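Local coordinates for protein TSC1 N-terminal domain (Chaetomium thermophilum, PDB 7A0M) that forms the N-terminal domain of a TSC complex subunit and probably binds lysosomal phosphoinositides, helping bring the complex to lysosomes and regulate mTORC1, at residues R10-A15 and A33-Y38; K44-S49 and L86-R91; H201-F206 and S241-N246; G261-Y266 and Y331-I336. One frame throughout, in Å; residues are numbered along the deposited sequence.

Contact 1. Residues R10-A15 and A33-Y38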
loop_
_atom_site.group_PDB
_atom_site.type_symbol
_atom_site.label_atom_id
_atom_site.label_comp_id
_atom_site.label_asym_id
_atom_site.label_seq_id
_atom_site.Cartn_x
_atom_site.Cartn_y
_atom_site.Cartn_z
ATOM N N ARG B 10 25.604 10.695 71.743
ATOM C CA ARG B 10 24.944 9.952 72.811
ATOM C C ARG B 10 23.493 10.383 72.985
ATOM O O ARG B 10 22.617 9.544 73.227
ATOM C CB ARG B 10 25.721 10.112 74.115
ATOM C CG ARG B 10 27.103 9.489 74.068
ATOM C CD ARG B 10 27.842 9.663 75.381
ATOM N NE ARG B 10 29.179 9.081 75.323
ATOM C CZ ARG B 10 30.063 9.136 76.313
ATOM N NH1 ARG B 10 29.756 9.751 77.447
ATOM N NH2 ARG B 10 31.257 8.577 76.168
ATOM N N ASP B 11 23.215 11.682 72.860
ATOM C CA ASP B 11 21.833 12.141 72.930
ATOM C C ASP B 11 21.008 11.661 71.745
ATOM O O ASP B 11 19.774 11.666 71.823
ATOM C CB ASP B 11 21.782 13.667 73.018
ATOM C CG ASP B 11 22.280 14.190 74.351
ATOM O OD1 ASP B 11 22.324 13.403 75.320
ATOM O OD2 ASP B 11 22.622 15.387 74.431
ATOM N N LEU B 12 21.656 11.243 70.655
ATOM C CA LEU B 12 20.909 10.700 69.526
ATOM C C LEU B 12 20.329 9.334 69.862
ATOM O O LEU B 12 19.166 9.053 69.553
ATOM C CB LEU B 12 21.813 10.606 68.296
ATOM C CG LEU B 12 21.134 10.026 67.057
ATOM C CD1 LEU B 12 20.058 10.980 66.586
ATOM C CD2 LEU B 12 22.128 9.724 65.950
ATOM N N PHE B 13 21.127 8.480 70.506
ATOM C CA PHE B 13 20.667 7.146 70.881
ATOM C C PHE B 13 19.503 7.224 71.861
ATOM O O PHE B 13 18.560 6.428 71.785
ATOM C CB PHE B 13 21.819 6.347 71.484
ATOM C CG PHE B 13 22.964 6.116 70.537
ATOM C CD1 PHE B 13 22.816 6.315 69.172
ATOM C CD2 PHE B 13 24.196 5.705 71.017
ATOM C CE1 PHE B 13 23.874 6.106 68.308
ATOM C CE2 PHE B 13 25.256 5.494 70.158
ATOM C CZ PHE B 13 25.095 5.694 68.802
ATOM N N ARG B 14 19.555 8.188 72.785
ATOM C CA ARG B 14 18.499 8.334 73.781
ATOM C C ARG B 14 17.165 8.613 73.118
ATOM O O ARG B 14 16.128 8.079 73.530
ATOM C CB ARG B 14 18.825 9.496 74.710
ATOM C CG ARG B 14 17.743 9.781 75.728
ATOM C CD ARG B 14 18.062 11.039 76.498
ATOM N NE ARG B 14 18.212 12.139 75.547
ATOM C CZ ARG B 14 17.205 12.899 75.121
ATOM N NH1 ARG B 14 15.969 12.684 75.553
ATOM N NH2 ARG B 14 17.432 13.869 74.248
ATOM N N ALA B 15 17.177 9.453 72.084
ATOM C CA ALA B 15 15.957 9.756 71.357
ATOM C C ALA B 15 15.457 8.531 70.604
ATOM O O ALA B 15 14.249 8.272 70.559
ATOM C CB ALA B 15 16.211 10.924 70.403
ATOM N N ALA B 33 15.456 16.878 65.322
ATOM C CA ALA B 33 16.437 17.900 65.665
ATOM C C ALA B 33 17.769 17.287 66.073
ATOM O O ALA B 33 18.828 17.757 65.644
ATOM C CB ALA B 33 15.896 18.790 66.784
ATOM N N ILE B 34 17.740 16.240 66.900
ATOM C CA ILE B 34 18.981 15.593 67.314
ATOM C C ILE B 34 19.659 14.923 66.123
ATOM O O ILE B 34 20.891 14.938 66.002
ATOM C CB ILE B 34 18.716 14.594 68.452
ATOM C CG1 ILE B 34 18.039 15.292 69.630
ATOM C CG2 ILE B 34 20.020 14.008 68.935
ATOM C CD1 ILE B 34 17.692 14.361 70.772
ATOM N N ILE B 35 18.870 14.318 65.232
ATOM C CA ILE B 35 19.428 13.650 64.057
ATOM C C ILE B 35 20.172 14.648 63.176
ATOM O O ILE B 35 21.290 14.383 62.718
ATOM C CB ILE B 35 18.319 12.929 63.269
ATOM C CG1 ILE B 35 17.781 11.737 64.063
ATOM C CG2 ILE B 35 18.833 12.473 61.913
ATOM C CD1 ILE B 35 16.706 10.951 63.348
ATOM N N SER B 36 19.557 15.805 62.916
ATOM C CA SER B 36 20.186 16.803 62.053
ATOM C C SER B 36 21.509 17.292 62.632
ATOM O O SER B 36 22.509 17.403 61.913
ATOM C CB SER B 36 19.229 17.975 61.836
ATOM O OG SER B 36 19.880 19.056 61.193
ATOM N N SER B 37 21.536 17.595 63.933
ATOM C CA SER B 37 22.784 18.007 64.568
ATOM C C SER B 37 23.813 16.883 64.581
ATOM O O SER B 37 25.016 17.143 64.474
ATOM C CB SER B 37 22.524 18.504 65.986
ATOM O OG SER B 37 23.742 18.830 66.631
ATOM N N TYR B 38 23.362 15.632 64.725
ATOM C CA TYR B 38 24.283 14.500 64.679
ATOM C C TYR B 38 24.978 14.422 63.327
ATOM O O TYR B 38 26.208 14.312 63.252
ATOM C CB TYR B 38 23.527 13.203 64.965
ATOM C CG TYR B 38 24.329 11.952 64.682
ATOM C CD1 TYR B 38 25.185 11.420 65.636
ATOM C CD2 TYR B 38 24.229 11.302 63.457
ATOM C CE1 TYR B 38 25.920 10.277 65.377
ATOM C CE2 TYR B 38 24.960 10.164 63.188
ATOM C CZ TYR B 38 25.804 9.654 64.152
ATOM O OH TYR B 38 26.532 8.517 63.887
#
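The Tyr38 ring receives Leu12 CD2 over one face, in a CH-pi contact with the methyl 3.5 Å from the ring centroid. CD2 is offset toward the CG side of the ring, where it lies 3.4 Å from Tyr38 CG. His42, just past the end of helix 29-41, meets the same ring with its imidazole. The Arg14 guanidinium is a second flat group. Ile34 CD1 approaches it obliquely, 3.5 Å from Arg14 NH2. Leu12 CG is anti to the backbone N (chi1 179°), and the branch divides its two methyls between partners. CD2 goes to the tyrosine, while CD1 reaches Ile35 CG1 at 3.5 Å. Helices 9-21 and 29-41 form an antiparallel pair, with local axes 9.2 Å apart at 150°, in a domain built from helices without strands. Ile34 is a knob in a hole formed by Asp11, Leu12, Arg14 and Ala15. Its CG2 rests 3.5 Å from Leu12 CA, and its CD1 lies 3.8 Å from Ala15 CB. An alanine in place of Tyr38 would probably open a gap beside Leu12 CD2, which would lose the ring face. Leu82 also packs on both Leu12 and Ile35.

Contact 2. Residues K44-S49 and L86-R91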
loop_
_atom_site.group_PDB
_atom_site.type_symbol
_atom_site.label_atom_id
_atom_site.label_comp_id
_atom_site.label_asym_id
_atom_site.label_seq_id
_atom_site.Cartn_x
_atom_site.Cartn_y
_atom_site.Cartn_z
ATOM N N LYS B 44 32.757 12.541 58.406
ATOM C CA LYS B 44 33.265 11.340 57.743
ATOM C C LYS B 44 32.639 10.118 58.402
ATOM O O LYS B 44 33.193 9.554 59.357
ATOM C CB LYS B 44 34.790 11.298 57.784
ATOM C CG LYS B 44 35.439 12.304 56.841
ATOM C CD LYS B 44 36.950 12.214 56.876
ATOM C CE LYS B 44 37.567 12.668 55.565
ATOM N NZ LYS B 44 36.923 12.028 54.373
ATOM N N PRO B 45 31.472 9.679 57.915
ATOM C CA PRO B 45 30.767 8.569 58.577
ATOM C C PRO B 45 31.464 7.229 58.416
ATOM O O PRO B 45 31.370 6.390 59.321
ATOM C CB PRO B 45 29.383 8.576 57.904
ATOM C CG PRO B 45 29.282 9.919 57.219
ATOM C CD PRO B 45 30.680 10.261 56.820
ATOM N N GLU B 46 32.168 7.005 57.302
ATOM C CA GLU B 46 32.855 5.740 57.044
ATOM C C GLU B 46 34.135 5.569 57.842
ATOM O O GLU B 46 34.878 4.621 57.574
ATOM C CB GLU B 46 33.171 5.588 55.551
ATOM C CG GLU B 46 31.948 5.400 54.692
ATOM C CD GLU B 46 32.249 5.330 53.207
ATOM O OE1 GLU B 46 33.408 5.032 52.839
ATOM O OE2 GLU B 46 31.300 5.534 52.413
ATOM N N GLU B 47 34.395 6.420 58.833
ATOM C CA GLU B 47 35.641 6.370 59.583
ATOM C C GLU B 47 35.440 6.007 61.049
ATOM O O GLU B 47 36.348 6.210 61.861
ATOM C CB GLU B 47 36.370 7.703 59.467
ATOM C CG GLU B 47 36.820 8.015 58.063
ATOM C CD GLU B 47 37.744 9.206 58.021
ATOM O OE1 GLU B 47 37.751 9.980 59.001
ATOM O OE2 GLU B 47 38.468 9.371 57.018
ATOM N N GLY B 48 34.271 5.488 61.408
ATOM C CA GLY B 48 34.038 5.074 62.775
ATOM C C GLY B 48 32.667 5.437 63.306
ATOM O O GLY B 48 32.045 4.637 64.011
ATOM N N SER B 49 32.186 6.641 62.986
ATOM C CA SER B 49 30.875 7.062 63.470
ATOM C C SER B 49 29.763 6.229 62.844
ATOM O O SER B 49 28.798 5.861 63.524
ATOM C CB SER B 49 30.659 8.547 63.185
ATOM O OG SER B 49 30.793 8.823 61.803
ATOM N N LEU B 86 25.139 6.397 57.826
ATOM C CA LEU B 86 25.491 4.986 57.966
ATOM C C LEU B 86 26.907 4.711 57.486
ATOM O O LEU B 86 27.574 3.804 58.002
ATOM C CB LEU B 86 24.508 4.115 57.187
ATOM C CG LEU B 86 23.071 4.070 57.703
ATOM C CD1 LEU B 86 22.188 3.279 56.752
ATOM C CD2 LEU B 86 23.041 3.469 59.096
ATOM N N GLY B 87 27.372 5.465 56.497
ATOM C CA GLY B 87 28.724 5.311 56.008
ATOM C C GLY B 87 28.863 4.582 54.687
ATOM O O GLY B 87 28.517 5.114 53.628
ATOM N N ALA B 88 29.384 3.360 54.747
ATOM C CA ALA B 88 29.649 2.598 53.536
ATOM C C ALA B 88 28.346 2.304 52.797
ATOM O O ALA B 88 27.322 2.019 53.430
ATOM C CB ALA B 88 30.371 1.293 53.875
ATOM N N PRO B 89 28.342 2.378 51.462
ATOM C CA PRO B 89 27.110 2.086 50.714
ATOM C C PRO B 89 26.619 0.668 50.907
ATOM O O PRO B 89 25.441 0.392 50.651
ATOM C CB PRO B 89 27.510 2.348 49.255
ATOM C CG PRO B 89 28.683 3.263 49.344
ATOM C CD PRO B 89 29.422 2.851 50.583
ATOM N N ALA B 90 27.482 -0.240 51.366
ATOM C CA ALA B 90 27.030 -1.591 51.657
ATOM C C ALA B 90 26.182 -1.632 52.916
ATOM O O ALA B 90 25.405 -2.574 53.092
ATOM C CB ALA B 90 28.226 -2.533 51.794
ATOM N N ARG B 91 26.290 -0.609 53.772
ATOM C CA ARG B 91 25.505 -0.563 55.003
ATOM C C ARG B 91 24.037 -0.303 54.705
ATOM O O ARG B 91 23.150 -0.864 55.360
ATOM C CB ARG B 91 26.043 0.539 55.926
ATOM C CG ARG B 91 27.472 0.316 56.400
ATOM C CD ARG B 91 27.603 -1.028 57.112
ATOM N NE ARG B 91 28.963 -1.319 57.573
ATOM C CZ ARG B 91 29.310 -2.382 58.302
ATOM N NH1 ARG B 91 28.411 -3.278 58.686
ATOM N NH2 ARG B 91 30.576 -2.571 58.639
#
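Glu46 and Gly87 bring their backbones close, with CA atoms 4.3 Å apart, where the start of helix 45-65 meets the loop that leads into helix 89-105. Gly87 has phi 104° and psi -109°, a conformation in which a side chain would collide with the carbonyl O of Leu86. A CB there would also press against the Glu46 side chain. Pro45 CB lies 3.8 Å from Gly87 CA. Glu46 covers more of the loop than Pro45 does. Its CG is anti to the carbonyl carbon (chi1 -69°), and CG meets the peptide link after the glycine, 3.3 Å from Ala88 N. The chain then runs extended to the carboxylate. Glu46 OE2 lies 3.1 Å from Gly87 O. Both atoms are acceptors, so this is not a hydrogen bond. The closeness of the two oxygens would probably be unfavourable for a charged carboxylate and may raise its proton affinity somewhat. The same OE2 is 3.8 Å from Pro89 CD, beside the first turn of helix 89-105. No hydrogen bond joins the two segments, so they are held by van der Waals contact at the surface. Arg91 N bonds to Ala88 O at 2.8 Å and so helps form that first turn. Leu86, turned away from Pro45 and Glu46, packs on Leu53, Asn54 and Leu57 of helix 45-65, and Arg91 also touches Asn54. The entry to helix 89-105 thus lies against helix 45-65, with helix 69-81 coming between them in sequence.

Contact 3. Residues H201-F206 and S241-N246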
loop_
_atom_site.group_PDB
_atom_site.type_symbol
_atom_site.label_atom_id
_atom_site.label_comp_id
_atom_site.label_asym_id
_atom_site.label_seq_id
_atom_site.Cartn_x
_atom_site.Cartn_y
_atom_site.Cartn_z
ATOM N N HIS B 201 9.914 -19.684 34.075
ATOM C CA HIS B 201 9.867 -18.263 34.388
ATOM C C HIS B 201 9.787 -17.381 33.149
ATOM O O HIS B 201 9.780 -16.152 33.285
ATOM C CB HIS B 201 11.106 -17.856 35.199
ATOM C CG HIS B 201 11.158 -18.448 36.572
ATOM N ND1 HIS B 201 10.027 -18.750 37.300
ATOM C CD2 HIS B 201 12.211 -18.797 37.351
ATOM C CE1 HIS B 201 10.380 -19.257 38.468
ATOM N NE2 HIS B 201 11.699 -19.296 38.525
ATOM N N ARG B 202 9.724 -17.968 31.952
ATOM C CA ARG B 202 9.835 -17.180 30.727
ATOM C C ARG B 202 8.610 -16.302 30.490
ATOM O O ARG B 202 8.745 -15.142 30.086
ATOM C CB ARG B 202 10.068 -18.109 29.539
ATOM C CG ARG B 202 10.460 -17.402 28.259
ATOM C CD ARG B 202 11.048 -18.399 27.284
ATOM N NE ARG B 202 12.211 -19.064 27.863
ATOM C CZ ARG B 202 12.591 -20.303 27.567
ATOM N NH1 ARG B 202 11.900 -21.019 26.693
ATOM N NH2 ARG B 202 13.664 -20.824 28.148
ATOM N N ASN B 203 7.408 -16.838 30.720
ATOM C CA ASN B 203 6.196 -16.056 30.488
ATOM C C ASN B 203 6.158 -14.820 31.379
ATOM O O ASN B 203 5.841 -13.716 30.917
ATOM C CB ASN B 203 4.957 -16.925 30.707
ATOM C CG ASN B 203 4.741 -17.926 29.588
ATOM O OD1 ASN B 203 5.287 -17.779 28.494
ATOM N ND2 ASN B 203 3.937 -18.948 29.854
ATOM N N SER B 204 6.470 -14.986 32.665
ATOM C CA SER B 204 6.466 -13.844 33.575
ATOM C C SER B 204 7.587 -12.866 33.241
ATOM O O SER B 204 7.392 -11.646 33.304
ATOM C CB SER B 204 6.587 -14.328 35.019
ATOM O OG SER B 204 5.422 -15.025 35.428
ATOM N N ALA B 205 8.767 -13.382 32.887
ATOM C CA ALA B 205 9.889 -12.512 32.543
ATOM C C ALA B 205 9.579 -11.656 31.321
ATOM O O ALA B 205 9.881 -10.457 31.304
ATOM C CB ALA B 205 11.148 -13.345 32.310
ATOM N N PHE B 206 8.982 -12.252 30.287
ATOM C CA PHE B 206 8.616 -11.479 29.105
ATOM C C PHE B 206 7.533 -10.457 29.425
ATOM O O PHE B 206 7.528 -9.353 28.865
ATOM C CB PHE B 206 8.161 -12.415 27.985
ATOM C CG PHE B 206 9.292 -13.080 27.254
ATOM C CD1 PHE B 206 10.577 -12.570 27.327
ATOM C CD2 PHE B 206 9.071 -14.220 26.498
ATOM C CE1 PHE B 206 11.620 -13.180 26.656
ATOM C CE2 PHE B 206 10.111 -14.835 25.827
ATOM C CZ PHE B 206 11.387 -14.314 25.906
ATOM N N SER B 241 5.074 -22.844 22.448
ATOM C CA SER B 241 3.832 -22.327 23.002
ATOM C C SER B 241 3.439 -21.053 22.266
ATOM O O SER B 241 4.238 -20.116 22.165
ATOM C CB SER B 241 3.976 -22.053 24.500
ATOM O OG SER B 241 2.840 -21.371 25.003
ATOM N N THR B 242 2.212 -21.028 21.739
ATOM C CA THR B 242 1.722 -19.833 21.057
ATOM C C THR B 242 1.732 -18.626 21.989
ATOM O O THR B 242 2.022 -17.503 21.561
ATOM C CB THR B 242 0.315 -20.077 20.513
ATOM O OG1 THR B 242 0.292 -21.307 19.779
ATOM C CG2 THR B 242 -0.106 -18.939 19.593
ATOM N N PHE B 243 1.425 -18.843 23.270
ATOM C CA PHE B 243 1.399 -17.744 24.229
ATOM C C PHE B 243 2.797 -17.189 24.477
ATOM O O PHE B 243 2.989 -15.968 24.516
ATOM C CB PHE B 243 0.763 -18.216 25.536
ATOM C CG PHE B 243 0.552 -17.121 26.541
ATOM C CD1 PHE B 243 -0.543 -16.279 26.450
ATOM C CD2 PHE B 243 1.440 -16.947 27.590
ATOM C CE1 PHE B 243 -0.741 -15.272 27.378
ATOM C CE2 PHE B 243 1.246 -15.945 28.521
ATOM C CZ PHE B 243 0.155 -15.106 28.415
ATOM N N THR B 244 3.785 -18.070 24.653
ATOM C CA THR B 244 5.144 -17.620 24.936
ATOM C C THR B 244 5.720 -16.839 23.761
ATOM O O THR B 244 6.279 -15.749 23.935
ATOM C CB THR B 244 6.035 -18.816 25.270
ATOM O OG1 THR B 244 5.429 -19.588 26.314
ATOM C CG2 THR B 244 7.408 -18.346 25.727
ATOM N N VAL B 245 5.602 -17.392 22.551
ATOM C CA VAL B 245 6.161 -16.741 21.368
ATOM C C VAL B 245 5.492 -15.393 21.128
ATOM O O VAL B 245 6.141 -14.424 20.714
ATOM C CB VAL B 245 6.031 -17.668 20.144
ATOM C CG1 VAL B 245 6.516 -16.969 18.892
ATOM C CG2 VAL B 245 6.804 -18.957 20.374
ATOM N N ASN B 246 4.185 -15.304 21.393
ATOM C CA ASN B 246 3.483 -14.038 21.209
ATOM C C ASN B 246 3.979 -12.980 22.187
ATOM O O ASN B 246 4.127 -11.809 21.818
ATOM C CB ASN B 246 1.977 -14.245 21.361
ATOM C CG ASN B 246 1.179 -13.016 20.972
ATOM O OD1 ASN B 246 1.141 -12.633 19.803
ATOM N ND2 ASN B 246 0.533 -12.395 21.951
#
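Asn203 and Thr244 cross at about a right angle and are joined by a hydrogen bond from Thr244 OG1 to Asn203 OD1, 2.8 Å long. The hydroxyl lies in the carbonyl plane, on a lone pair, with a C=O...donor angle of 129°. The other branch of the Asn203 amide, ND2, sits at the edge of the Phe243 ring, 3.9 Å from Phe243 CD2, and the amide and ring planes are almost perpendicular. Thr244 has OG1 anti to its carbonyl carbon (chi1 -53°), which sends the hydroxyl to the asparagine. Its methyl touches Asn203 OD1 as well and also reaches Arg202, with Thr244 CG2 4.0 Å from Arg202 CD. The short axes of 201-206 and 242-246 run in the same general direction, at an angle of 33° and 9.7 Å apart at their closest. Helix 228-238 comes between them in sequence, and its Ser235 touches Arg202, Phe206 and Thr244. This layering is consistent with an alpha-solenoid. The polar end of Arg202 is turned to other partners: NH1 makes a salt bridge with Asp239, NH2 bonds to Asp307 O and NE to Val196 O. Ser241 is the N-cap of helix 242-255. Its OG accepts weak bonds from Thr244 N, at 3.5 Å, and from Phe243 N. Asp316 bonds to both Ser241 OG and Phe243 N. About one turn after Asn203, Phe206 CD2 lies 4.1 Å from Thr244 O.

Contact 4. Residues G261-Y266 and Y331-I336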
loop_
_atom_site.group_PDB
_atom_site.type_symbol
_atom_site.label_atom_id
_atom_site.label_comp_id
_atom_site.label_asym_id
_atom_site.label_seq_id
_atom_site.Cartn_x
_atom_site.Cartn_y
_atom_site.Cartn_z
ATOM N N GLY B 261 18.725 1.160 13.655
ATOM C CA GLY B 261 19.919 1.128 12.832
ATOM C C GLY B 261 20.951 0.095 13.221
ATOM O O GLY B 261 21.948 -0.063 12.510
ATOM N N ASP B 262 20.742 -0.610 14.331
ATOM C CA ASP B 262 21.698 -1.586 14.831
ATOM C C ASP B 262 21.269 -3.029 14.594
ATOM O O ASP B 262 21.997 -3.946 14.987
ATOM C CB ASP B 262 21.935 -1.362 16.326
ATOM C CG ASP B 262 22.374 0.053 16.643
ATOM O OD1 ASP B 262 23.327 0.541 15.999
ATOM O OD2 ASP B 262 21.764 0.679 17.536
ATOM N N ILE B 263 20.115 -3.256 13.968
ATOM C CA ILE B 263 19.577 -4.601 13.798
ATOM C C ILE B 263 19.937 -5.201 12.442
ATOM O O ILE B 263 19.447 -6.283 12.102
ATOM C CB ILE B 263 18.054 -4.621 14.009
ATOM C CG1 ILE B 263 17.348 -3.860 12.885
ATOM C CG2 ILE B 263 17.697 -4.025 15.363
ATOM C CD1 ILE B 263 15.837 -3.894 12.987
ATOM N N VAL B 264 20.767 -4.515 11.650
ATOM C CA VAL B 264 21.164 -5.046 10.342
ATOM C C VAL B 264 21.768 -6.448 10.443
ATOM O O VAL B 264 21.369 -7.322 9.661
ATOM C CB VAL B 264 22.080 -4.052 9.620
ATOM C CG1 VAL B 264 22.676 -4.685 8.370
ATOM C CG2 VAL B 264 21.313 -2.792 9.259
ATOM N N PRO B 265 22.710 -6.732 11.351
ATOM C CA PRO B 265 23.222 -8.110 11.450
ATOM C C PRO B 265 22.166 -9.127 11.844
ATOM O O PRO B 265 22.372 -10.329 11.630
ATOM C CB PRO B 265 24.320 -8.007 12.518
ATOM C CG PRO B 265 24.710 -6.573 12.527
ATOM C CD PRO B 265 23.448 -5.822 12.248
ATOM N N TYR B 266 21.044 -8.690 12.413
ATOM C CA TYR B 266 19.992 -9.594 12.859
ATOM C C TYR B 266 18.898 -9.803 11.820
ATOM O O TYR B 266 18.014 -10.638 12.040
ATOM C CB TYR B 266 19.363 -9.066 14.154
ATOM C CG TYR B 266 20.327 -8.997 15.319
ATOM C CD1 TYR B 266 20.560 -10.106 16.121
ATOM C CD2 TYR B 266 21.008 -7.822 15.612
ATOM C CE1 TYR B 266 21.444 -10.046 17.187
ATOM C CE2 TYR B 266 21.892 -7.752 16.674
ATOM C CZ TYR B 266 22.106 -8.867 17.458
ATOM O OH TYR B 266 22.985 -8.801 18.515
ATOM N N TYR B 331 8.542 -4.126 7.794
ATOM C CA TYR B 331 8.354 -3.377 6.558
ATOM C C TYR B 331 8.606 -1.888 6.762
ATOM O O TYR B 331 9.054 -1.205 5.834
ATOM C CB TYR B 331 6.943 -3.617 6.021
ATOM C CG TYR B 331 6.601 -2.836 4.774
ATOM C CD1 TYR B 331 7.081 -3.227 3.531
ATOM C CD2 TYR B 331 5.785 -1.715 4.838
ATOM C CE1 TYR B 331 6.764 -2.519 2.387
ATOM C CE2 TYR B 331 5.463 -0.999 3.701
ATOM C CZ TYR B 331 5.957 -1.406 2.479
ATOM O OH TYR B 331 5.637 -0.696 1.345
ATOM N N GLY B 332 8.324 -1.368 7.958
ATOM C CA GLY B 332 8.562 0.041 8.215
ATOM C C GLY B 332 10.030 0.397 8.323
ATOM O O GLY B 332 10.430 1.505 7.950
ATOM N N LEU B 333 10.851 -0.524 8.828
ATOM C CA LEU B 333 12.263 -0.248 9.070
ATOM C C LEU B 333 13.145 -0.618 7.881
ATOM O O LEU B 333 14.010 0.167 7.483
ATOM C CB LEU B 333 12.731 -0.984 10.329
ATOM C CG LEU B 333 12.064 -0.527 11.628
ATOM C CD1 LEU B 333 12.645 -1.254 12.833
ATOM C CD2 LEU B 333 12.199 0.977 11.787
ATOM N N TYR B 334 12.953 -1.808 7.314
ATOM C CA TYR B 334 13.766 -2.290 6.195
ATOM C C TYR B 334 12.858 -2.908 5.142
ATOM O O TYR B 334 12.849 -4.128 4.940
ATOM C CB TYR B 334 14.821 -3.288 6.678
ATOM C CG TYR B 334 15.874 -2.668 7.567
ATOM C CD1 TYR B 334 15.697 -2.598 8.943
ATOM C CD2 TYR B 334 17.043 -2.146 7.030
ATOM C CE1 TYR B 334 16.655 -2.029 9.758
ATOM C CE2 TYR B 334 18.007 -1.574 7.837
ATOM C CZ TYR B 334 17.807 -1.519 9.200
ATOM O OH TYR B 334 18.765 -0.950 10.009
ATOM N N PRO B 335 12.070 -2.082 4.446
ATOM C CA PRO B 335 11.132 -2.637 3.452
ATOM C C PRO B 335 11.811 -3.321 2.280
ATOM O O PRO B 335 11.384 -4.409 1.875
ATOM C CB PRO B 335 10.341 -1.401 3.001
ATOM C CG PRO B 335 11.271 -0.260 3.249
ATOM C CD PRO B 335 12.006 -0.613 4.506
ATOM N N ILE B 336 12.856 -2.711 1.718
ATOM C CA ILE B 336 13.487 -3.267 0.523
ATOM C C ILE B 336 14.123 -4.618 0.832
ATOM O O ILE B 336 14.025 -5.563 0.039
ATOM C CB ILE B 336 14.511 -2.272 -0.052
ATOM C CG1 ILE B 336 13.831 -0.935 -0.354
ATOM C CG2 ILE B 336 15.156 -2.836 -1.309
ATOM C CD1 ILE B 336 14.780 0.137 -0.836
#
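Tyr334 overlaps Ile263 and Val264 with the outer part of its ring. Tyr334 CE1 lies 3.7 Å from Ile263 CG1, and the two side chains cross obliquely. Ile263 CG1 sits between its backbone N and carbonyl carbon (chi1 68°), the crowded position, and this carries it to the tyrosine. Beyond it, Ile263 CD1 meets Leu333 CD1 at 4.1 Å. Val264 comes at about a right angle, with CG2 3.7 Å from Tyr334 CZ and 3.2 Å from Tyr334 OH. Gly261 CA is 3.7 Å from the same hydroxyl. The contact sets the loop between helices 242-255 and 267-278 against the junction of helices 323-333 and 335-343, where Tyr334 is the residue between the two helices. Its hydroxyl bonds to Pro260 O, just before the loop segment, and its ring makes a cation-pi contact with Arg396. A phenylalanine in place of Tyr334 would probably leave Pro260 O without this partner and open a small gap beside Val264 CG2 and Gly261 CA. No hydrogen bond links the two segments themselves. The contact therefore depends on apolar packing, and the single polar group of the tyrosine, buried among hydrocarbon, is satisfied by a backbone carbonyl beside it.

The four contacts follow one another in series along an elongated helical domain. Contacts 1 and 2 lie near its N-terminal end, their centres about 17 Å apart. They touch where Tyr38 OH packs 3.5 Å from Ser49 O, and helices 29-41 and 45-65 are consecutive. Contacts 3 and 4 lie on the other side of the chain's centre, both in the part of the chain that belongs to the hamartin family. Their centres are about 24 Å apart and their nearest atoms about 14 Å, so they do not touch. Contacts 1 and 4 are furthest apart, about 61 Å between centres. Near contact 4, Tyr331 packs on Leu378 of the second subunit.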